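Local coordinates for protein toxin PAU_02230 (Photorhabdus asymbiotica subsp. asymbiotica ATCC 43949, PDB 6HV6) that is a bacterial toxin of Photorhabdus, called PaTox, whose modelled part combines an antiparallel beta sheet with many helices, at residues Tyr122-Lys133 with Thr145-Met154; Pro235-Leu243 with Ile356-Ile364. The protein carries 1 engineered substitution. One frame throughout, in Å; residues are numbered along the deposited sequence.

Interaction 1 of 2, residues Tyr122-Lys133 with Thr145-Met154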
# COMPACT_ATOMS: atom_id res chain seq x y z
N TYR A 122 14.53 2.63 31.84
CA TYR A 122 15.24 2.33 30.61
C TYR A 122 15.86 3.57 29.98
O TYR A 122 16.26 3.52 28.81
CB TYR A 122 14.31 1.63 29.63
CG TYR A 122 13.78 0.37 30.24
CD1 TYR A 122 14.51 -0.81 30.17
CD2 TYR A 122 12.58 0.36 30.94
CE1 TYR A 122 14.04 -1.97 30.75
CE2 TYR A 122 12.10 -0.81 31.52
CZ TYR A 122 12.85 -1.96 31.43
OH TYR A 122 12.40 -3.13 31.99
N ASP A 123 15.96 4.66 30.75
CA ASP A 123 16.46 5.92 30.21
C ASP A 123 17.86 5.78 29.64
O ASP A 123 18.26 6.57 28.78
CB ASP A 123 16.47 6.99 31.29
CG ASP A 123 15.10 7.58 31.57
OD1 ASP A 123 14.19 7.45 30.73
OD2 ASP A 123 14.95 8.18 32.64
N ASN A 124 18.63 4.81 30.14
CA ASN A 124 19.98 4.63 29.62
C ASN A 124 20.00 4.31 28.14
O ASN A 124 21.02 4.52 27.48
CB ASN A 124 20.70 3.53 30.40
CG ASN A 124 20.22 2.15 29.99
OD1 ASN A 124 19.15 1.70 30.41
ND2 ASN A 124 21.00 1.47 29.16
N PHE A 125 18.88 3.81 27.59
CA PHE A 125 18.82 3.54 26.16
C PHE A 125 18.59 4.81 25.35
O PHE A 125 18.86 4.81 24.15
CB PHE A 125 17.71 2.53 25.84
CG PHE A 125 17.96 1.16 26.39
CD1 PHE A 125 19.20 0.58 26.29
CD2 PHE A 125 16.95 0.45 27.02
CE1 PHE A 125 19.45 -0.69 26.78
CE2 PHE A 125 17.20 -0.81 27.52
CZ PHE A 125 18.45 -1.38 27.41
N ASN A 126 18.11 5.89 25.98
CA ASN A 126 17.80 7.09 25.21
C ASN A 126 19.04 7.69 24.55
O ASN A 126 18.94 8.30 23.49
CB ASN A 126 17.13 8.12 26.10
CG ASN A 126 15.73 7.72 26.48
OD1 ASN A 126 15.09 6.94 25.77
ND2 ASN A 126 15.24 8.27 27.57
N GLY A 127 20.20 7.57 25.16
CA GLY A 127 21.32 8.20 24.50
C GLY A 127 21.94 7.43 23.34
O GLY A 127 22.85 7.94 22.69
N LEU A 128 21.46 6.23 23.06
CA LEU A 128 22.13 5.30 22.16
C LEU A 128 21.73 5.54 20.71
O LEU A 128 20.61 5.94 20.41
CB LEU A 128 21.82 3.86 22.55
CG LEU A 128 22.22 3.46 23.98
CD1 LEU A 128 21.99 1.97 24.22
CD2 LEU A 128 23.68 3.83 24.24
N SER A 129 22.68 5.32 19.81
CA SER A 129 22.38 5.37 18.39
C SER A 129 21.42 4.24 18.02
O SER A 129 21.25 3.27 18.75
CB SER A 129 23.66 5.23 17.56
OG SER A 129 24.17 3.93 17.72
N LEU A 130 20.81 4.38 16.84
CA LEU A 130 19.92 3.33 16.34
C LEU A 130 20.65 1.99 16.25
O LEU A 130 20.18 0.97 16.77
CB LEU A 130 19.35 3.74 14.98
CG LEU A 130 18.45 2.72 14.28
CD1 LEU A 130 17.29 2.35 15.18
CD2 LEU A 130 17.95 3.26 12.94
N ASP A 131 21.82 1.98 15.62
CA ASP A 131 22.56 0.72 15.49
C ASP A 131 22.87 0.11 16.86
O ASP A 131 22.86 -1.12 17.01
CB ASP A 131 23.85 0.94 14.70
CG ASP A 131 23.65 0.71 13.22
OD1 ASP A 131 22.85 -0.17 12.86
OD2 ASP A 131 24.27 1.42 12.42
N LYS A 132 23.19 0.95 17.85
CA LYS A 132 23.46 0.43 19.18
C LYS A 132 22.21 -0.18 19.80
O LYS A 132 22.25 -1.27 20.37
CB LYS A 132 24.01 1.54 20.07
CG LYS A 132 24.58 1.03 21.38
CD LYS A 132 25.56 -0.09 21.11
CE LYS A 132 26.48 -0.34 22.28
NZ LYS A 132 27.56 -1.29 21.89
N LYS A 133 21.08 0.53 19.70
CA LYS A 133 19.80 -0.02 20.15
C LYS A 133 19.50 -1.37 19.49
O LYS A 133 19.02 -2.30 20.14
CB LYS A 133 18.66 0.96 19.87
CG LYS A 133 18.69 2.25 20.71
CD LYS A 133 17.34 2.98 20.57
CE LYS A 133 17.21 4.17 21.53
NZ LYS A 133 17.97 5.37 21.03
N THR A 145 11.30 -8.06 28.34
CA THR A 145 10.79 -6.72 28.60
C THR A 145 11.66 -5.68 27.92
O THR A 145 11.17 -4.76 27.25
CB THR A 145 10.72 -6.48 30.10
OG1 THR A 145 9.89 -7.48 30.71
CG2 THR A 145 10.13 -5.09 30.41
N THR A 146 12.98 -5.83 28.06
CA THR A 146 13.91 -4.83 27.57
C THR A 146 13.89 -4.77 26.05
O THR A 146 13.92 -3.69 25.47
CB THR A 146 15.31 -5.17 28.11
OG1 THR A 146 15.24 -5.21 29.54
CG2 THR A 146 16.34 -4.13 27.72
N LYS A 147 13.82 -5.94 25.40
CA LYS A 147 13.64 -5.96 23.96
C LYS A 147 12.37 -5.21 23.54
O LYS A 147 12.40 -4.42 22.59
CB LYS A 147 13.62 -7.40 23.45
CG LYS A 147 14.96 -8.18 23.58
CD LYS A 147 14.89 -9.46 22.75
CE LYS A 147 15.90 -10.54 23.20
NZ LYS A 147 17.33 -10.08 23.18
N GLY A 148 11.26 -5.44 24.25
CA GLY A 148 10.04 -4.70 23.92
C GLY A 148 10.22 -3.20 24.04
O GLY A 148 9.84 -2.44 23.15
N VAL A 149 10.83 -2.75 25.15
CA VAL A 149 11.15 -1.34 25.33
C VAL A 149 11.97 -0.82 24.16
O VAL A 149 11.69 0.26 23.61
CB VAL A 149 11.89 -1.13 26.66
CG1 VAL A 149 12.54 0.25 26.71
CG2 VAL A 149 10.95 -1.32 27.86
N LEU A 150 12.99 -1.57 23.76
CA LEU A 150 13.86 -1.15 22.66
C LEU A 150 13.08 -1.04 21.36
O LEU A 150 13.25 -0.08 20.61
CB LEU A 150 15.03 -2.12 22.50
CG LEU A 150 16.12 -1.97 23.55
CD1 LEU A 150 17.04 -3.22 23.61
CD2 LEU A 150 16.95 -0.69 23.30
N ALA A 151 12.22 -2.03 21.09
CA ALA A 151 11.34 -1.93 19.93
C ALA A 151 10.47 -0.68 20.01
O ALA A 151 10.27 0.01 19.01
CB ALA A 151 10.47 -3.18 19.84
N GLY A 152 9.95 -0.38 21.20
CA GLY A 152 9.18 0.84 21.36
C GLY A 152 10.00 2.08 21.04
O GLY A 152 9.55 2.96 20.29
N LYS A 153 11.22 2.16 21.58
CA LYS A 153 12.06 3.34 21.37
C LYS A 153 12.51 3.48 19.92
O LYS A 153 12.75 4.60 19.45
CB LYS A 153 13.27 3.29 22.30
CG LYS A 153 12.93 3.53 23.79
CD LYS A 153 14.21 3.52 24.68
CE LYS A 153 13.85 3.77 26.14
NZ LYS A 153 13.24 5.12 26.39
N MET A 154 12.66 2.36 19.20
CA MET A 154 13.07 2.35 17.81
C MET A 154 11.92 2.47 16.82
O MET A 154 12.16 2.52 15.61
CB MET A 154 13.83 1.06 17.49
CG MET A 154 15.24 1.02 18.11
SD MET A 154 16.09 -0.48 17.58
CE MET A 154 15.49 -1.70 18.73
O HOH W 1 13.08 5.34 29.15
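Tyr-122 and Phe-125 stand on a turn that lies over helix 144-176, and the chain then runs through a type I turn at Phe-125 to Leu-128 into helix 130-138, where Lys-133 and Leu-150 come within 6.5 Å of each other, CA to CA. Each aromatic ring takes a methyl on one face: Val-149 CG2 sits 3.8 Å from the centroid of the Tyr-122 ring, and Leu-150 CD2 lies 3.9 Å from that of Phe-125, both CH-pi contacts. Thr-146 serves both rings at their edges, turning CG2 to Phe-125 CE2 at 3.4 Å and OG1 to Tyr-122, while that hydroxyl bonds to Asp-143. Lys-153 runs extended past Phe-125 CB and bends only at its last torsion (chi4 -63°), which lets NZ donate a hydrogen bond of 2.7 Å to Asn-126 OD1; the donor lies 23° from the plane of the Asn-126 carbonyl. The ammonium also bonds Tyr-117 O and a water held by Asp-123 OD1. Lys-133 stretches over Met-154, its CB 3.7 Å from Met-154 SD, and NZ donates to Leu-128 O. Met-154 also meets Ile-134 and Tyr-137 of helix 130-138 and Met-86 of helix 80-93, while Thr-145 and Ala-151 rest on helix 101-115.

Interaction 2 of 2, residues Pro235-Leu243 with Ile356-Ile364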
# COMPACT_ATOMS: atom_id res chain seq x y z
N PRO A 235 -11.15 11.79 6.48
CA PRO A 235 -12.41 11.48 5.79
C PRO A 235 -12.23 10.61 4.56
O PRO A 235 -13.11 9.80 4.26
CB PRO A 235 -12.99 12.86 5.45
CG PRO A 235 -11.83 13.78 5.46
CD PRO A 235 -10.84 13.23 6.45
N LEU A 236 -11.10 10.70 3.86
CA LEU A 236 -10.91 9.86 2.68
C LEU A 236 -10.68 8.41 3.08
O LEU A 236 -11.24 7.50 2.48
CB LEU A 236 -9.74 10.37 1.83
CG LEU A 236 -9.43 9.53 0.59
CD1 LEU A 236 -10.67 9.37 -0.31
CD2 LEU A 236 -8.31 10.19 -0.21
N TYR A 237 -9.84 8.19 4.10
CA TYR A 237 -9.63 6.84 4.61
C TYR A 237 -10.92 6.23 5.13
O TYR A 237 -11.21 5.05 4.85
CB TYR A 237 -8.58 6.86 5.72
CG TYR A 237 -8.33 5.49 6.33
CD1 TYR A 237 -7.75 4.48 5.59
CD2 TYR A 237 -8.69 5.22 7.64
CE1 TYR A 237 -7.53 3.23 6.14
CE2 TYR A 237 -8.48 3.97 8.20
CZ TYR A 237 -7.89 2.98 7.44
OH TYR A 237 -7.67 1.73 7.98
N LYS A 238 -11.72 7.00 5.88
CA LYS A 238 -13.00 6.49 6.36
C LYS A 238 -13.91 6.10 5.20
O LYS A 238 -14.60 5.08 5.26
CB LYS A 238 -13.69 7.52 7.26
CG LYS A 238 -13.08 7.63 8.67
CD LYS A 238 -14.07 8.18 9.71
CE LYS A 238 -14.33 9.65 9.53
NZ LYS A 238 -14.98 10.29 10.74
N SER A 239 -13.92 6.89 4.13
CA SER A 239 -14.77 6.57 2.98
C SER A 239 -14.28 5.31 2.28
O SER A 239 -15.09 4.49 1.80
CB SER A 239 -14.82 7.74 1.99
OG SER A 239 -15.46 8.88 2.53
N LEU A 240 -12.96 5.14 2.18
CA LEU A 240 -12.40 3.92 1.60
C LEU A 240 -12.84 2.69 2.39
O LEU A 240 -13.27 1.69 1.80
CB LEU A 240 -10.87 4.01 1.53
CG LEU A 240 -10.27 4.96 0.49
CD1 LEU A 240 -8.76 5.09 0.71
CD2 LEU A 240 -10.54 4.48 -0.92
N LYS A 241 -12.75 2.76 3.72
CA LYS A 241 -13.19 1.63 4.53
C LYS A 241 -14.66 1.33 4.30
O LYS A 241 -15.06 0.17 4.27
CB LYS A 241 -12.92 1.89 6.02
CG LYS A 241 -11.49 1.62 6.44
CD LYS A 241 -11.36 1.48 7.94
CE LYS A 241 -11.81 2.75 8.64
NZ LYS A 241 -11.52 2.77 10.12
N GLU A 242 -15.47 2.37 4.12
CA GLU A 242 -16.89 2.15 3.93
C GLU A 242 -17.19 1.61 2.53
O GLU A 242 -18.01 0.71 2.38
CB GLU A 242 -17.66 3.46 4.17
CG GLU A 242 -19.16 3.32 4.01
CD GLU A 242 -19.79 2.44 5.08
OE1 GLU A 242 -19.12 2.16 6.10
OE2 GLU A 242 -20.96 2.04 4.89
N LEU A 243 -16.54 2.17 1.51
CA LEU A 243 -16.68 1.64 0.16
C LEU A 243 -16.22 0.19 0.10
O LEU A 243 -16.78 -0.62 -0.66
CB LEU A 243 -15.89 2.51 -0.82
CG LEU A 243 -15.89 2.17 -2.31
CD1 LEU A 243 -17.32 2.05 -2.87
CD2 LEU A 243 -15.11 3.22 -3.06
N ILE A 356 -21.98 6.48 -0.25
CA ILE A 356 -21.13 5.83 0.74
C ILE A 356 -21.13 6.73 1.97
O ILE A 356 -20.55 7.83 1.95
CB ILE A 356 -19.72 5.58 0.20
CG1 ILE A 356 -19.70 4.32 -0.68
CG2 ILE A 356 -18.71 5.41 1.31
CD1 ILE A 356 -20.23 4.53 -2.06
N SER A 357 -21.82 6.29 3.03
CA SER A 357 -22.04 7.10 4.23
C SER A 357 -22.58 8.48 3.87
O SER A 357 -22.16 9.50 4.42
CB SER A 357 -20.77 7.23 5.07
OG SER A 357 -20.16 5.98 5.29
N GLY A 358 -23.52 8.51 2.93
CA GLY A 358 -24.12 9.77 2.52
C GLY A 358 -23.32 10.59 1.53
O GLY A 358 -23.73 11.70 1.20
N ARG A 359 -22.19 10.08 1.04
CA ARG A 359 -21.35 10.80 0.09
C ARG A 359 -21.25 10.00 -1.20
O ARG A 359 -21.02 8.79 -1.17
CB ARG A 359 -19.94 11.05 0.66
CG ARG A 359 -19.91 11.97 1.89
CD ARG A 359 -18.63 12.83 1.95
NE ARG A 359 -17.41 12.04 2.12
CZ ARG A 359 -16.18 12.56 2.18
NH1 ARG A 359 -16.01 13.87 2.08
NH2 ARG A 359 -15.12 11.77 2.33
N ASN A 360 -21.45 10.68 -2.33
CA ASN A 360 -21.17 10.06 -3.63
C ASN A 360 -19.66 10.07 -3.89
O ASN A 360 -18.87 10.66 -3.14
CB ASN A 360 -21.92 10.79 -4.74
CG ASN A 360 -21.59 12.27 -4.81
OD1 ASN A 360 -20.43 12.66 -4.85
ND2 ASN A 360 -22.63 13.11 -4.80
N LEU A 361 -19.24 9.40 -4.96
CA LEU A 361 -17.81 9.27 -5.20
C LEU A 361 -17.18 10.64 -5.45
O LEU A 361 -16.01 10.85 -5.10
CB LEU A 361 -17.53 8.33 -6.37
CG LEU A 361 -17.89 6.84 -6.24
CD1 LEU A 361 -17.12 6.02 -7.29
CD2 LEU A 361 -17.62 6.30 -4.84
N ASN A 362 -17.93 11.58 -6.04
CA ASN A 362 -17.37 12.91 -6.28
C ASN A 362 -17.10 13.63 -4.97
O ASN A 362 -16.04 14.24 -4.79
CB ASN A 362 -18.32 13.73 -7.15
CG ASN A 362 -18.10 13.51 -8.63
OD1 ASN A 362 -17.07 13.00 -9.06
ND2 ASN A 362 -19.07 13.93 -9.43
N GLU A 363 -18.05 13.56 -4.03
CA GLU A 363 -17.86 14.22 -2.75
C GLU A 363 -16.73 13.59 -1.95
O GLU A 363 -16.07 14.27 -1.16
CB GLU A 363 -19.17 14.18 -1.95
CG GLU A 363 -20.31 14.94 -2.62
CD GLU A 363 -21.66 14.61 -2.03
OE1 GLU A 363 -21.97 13.41 -1.87
OE2 GLU A 363 -22.42 15.56 -1.72
N ILE A 364 -16.50 12.29 -2.14
CA ILE A 364 -15.36 11.64 -1.50
C ILE A 364 -14.05 12.18 -2.05
O ILE A 364 -13.10 12.43 -1.30
CB ILE A 364 -15.45 10.11 -1.67
CG1 ILE A 364 -16.69 9.56 -0.95
CG2 ILE A 364 -14.17 9.44 -1.16
CD1 ILE A 364 -16.97 8.09 -1.25
O HOH W 2 -18.19 8.84 3.14
O HOH W 3 -22.69 3.52 3.10
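Arg-359 reaches from the end of the type I' turn Ile-356 to Arg-359 to Ser-239 of helix 235-244, where its NH2 donates a hydrogen bond to Ser-239 OG at 2.9 Å, almost perfectly straight (179°) and in the guanidinium plane. One face of that guanidinium lies against the backbone of Glu-363 and Ile-364, and bends at chi2 and chi3 fold the arginine chain back over the helix that follows it. Two waters add bridges: one links Ser-239 OG to Ile-356 O, with a weak bond from Arg-359 NE, and the other links Glu-242 OE2 to Ser-357 N. Within the second segment, Asn-360 and Glu-363 form a capping box: Glu-363 N donates to Asn-360 OD1 and Asn-360 N to Glu-363 OE1. Apolar packing flanks these bonds. Ile-364 CG2 touches both Leu-236 CD1 and Ser-239 CB, 3.6 Å from each. Ile-356 presents CG2 to Glu-242 CG at 3.4 Å and CD1 to Leu-243 CD1 at 3.9 Å, its two branches touching consecutive residues of the helix. Behind this interface, Leu-205, Pro-201 and Trp-208 of helix 199-211 meet Leu-236, Leu-243 and Leu-361 in turn, and helix 215-224 packs on Leu-236 and Leu-240.

How the interactions relate
Interactions 1 and 2 share no element and do not touch: their centres lie 40 Å apart and their nearest atoms about 21 Å. Interaction 1 is local in sequence, closing a short excursion of the chain, and is partly buried, its centre about 28 Å from the centre of the chain. Interaction 2, its centre about 18 Å from that point, joins regions more than a hundred residues apart, with the strands 280-286 to 342-346 between them, and is more deeply buried. The chemistry also differs: in interaction 1 aromatic rings and Lys-133 lie on the helix from which Lys-153 reaches to Asn-126, whereas interaction 2 pairs aliphatic packing with an arginine-serine bond. Both use bridging water.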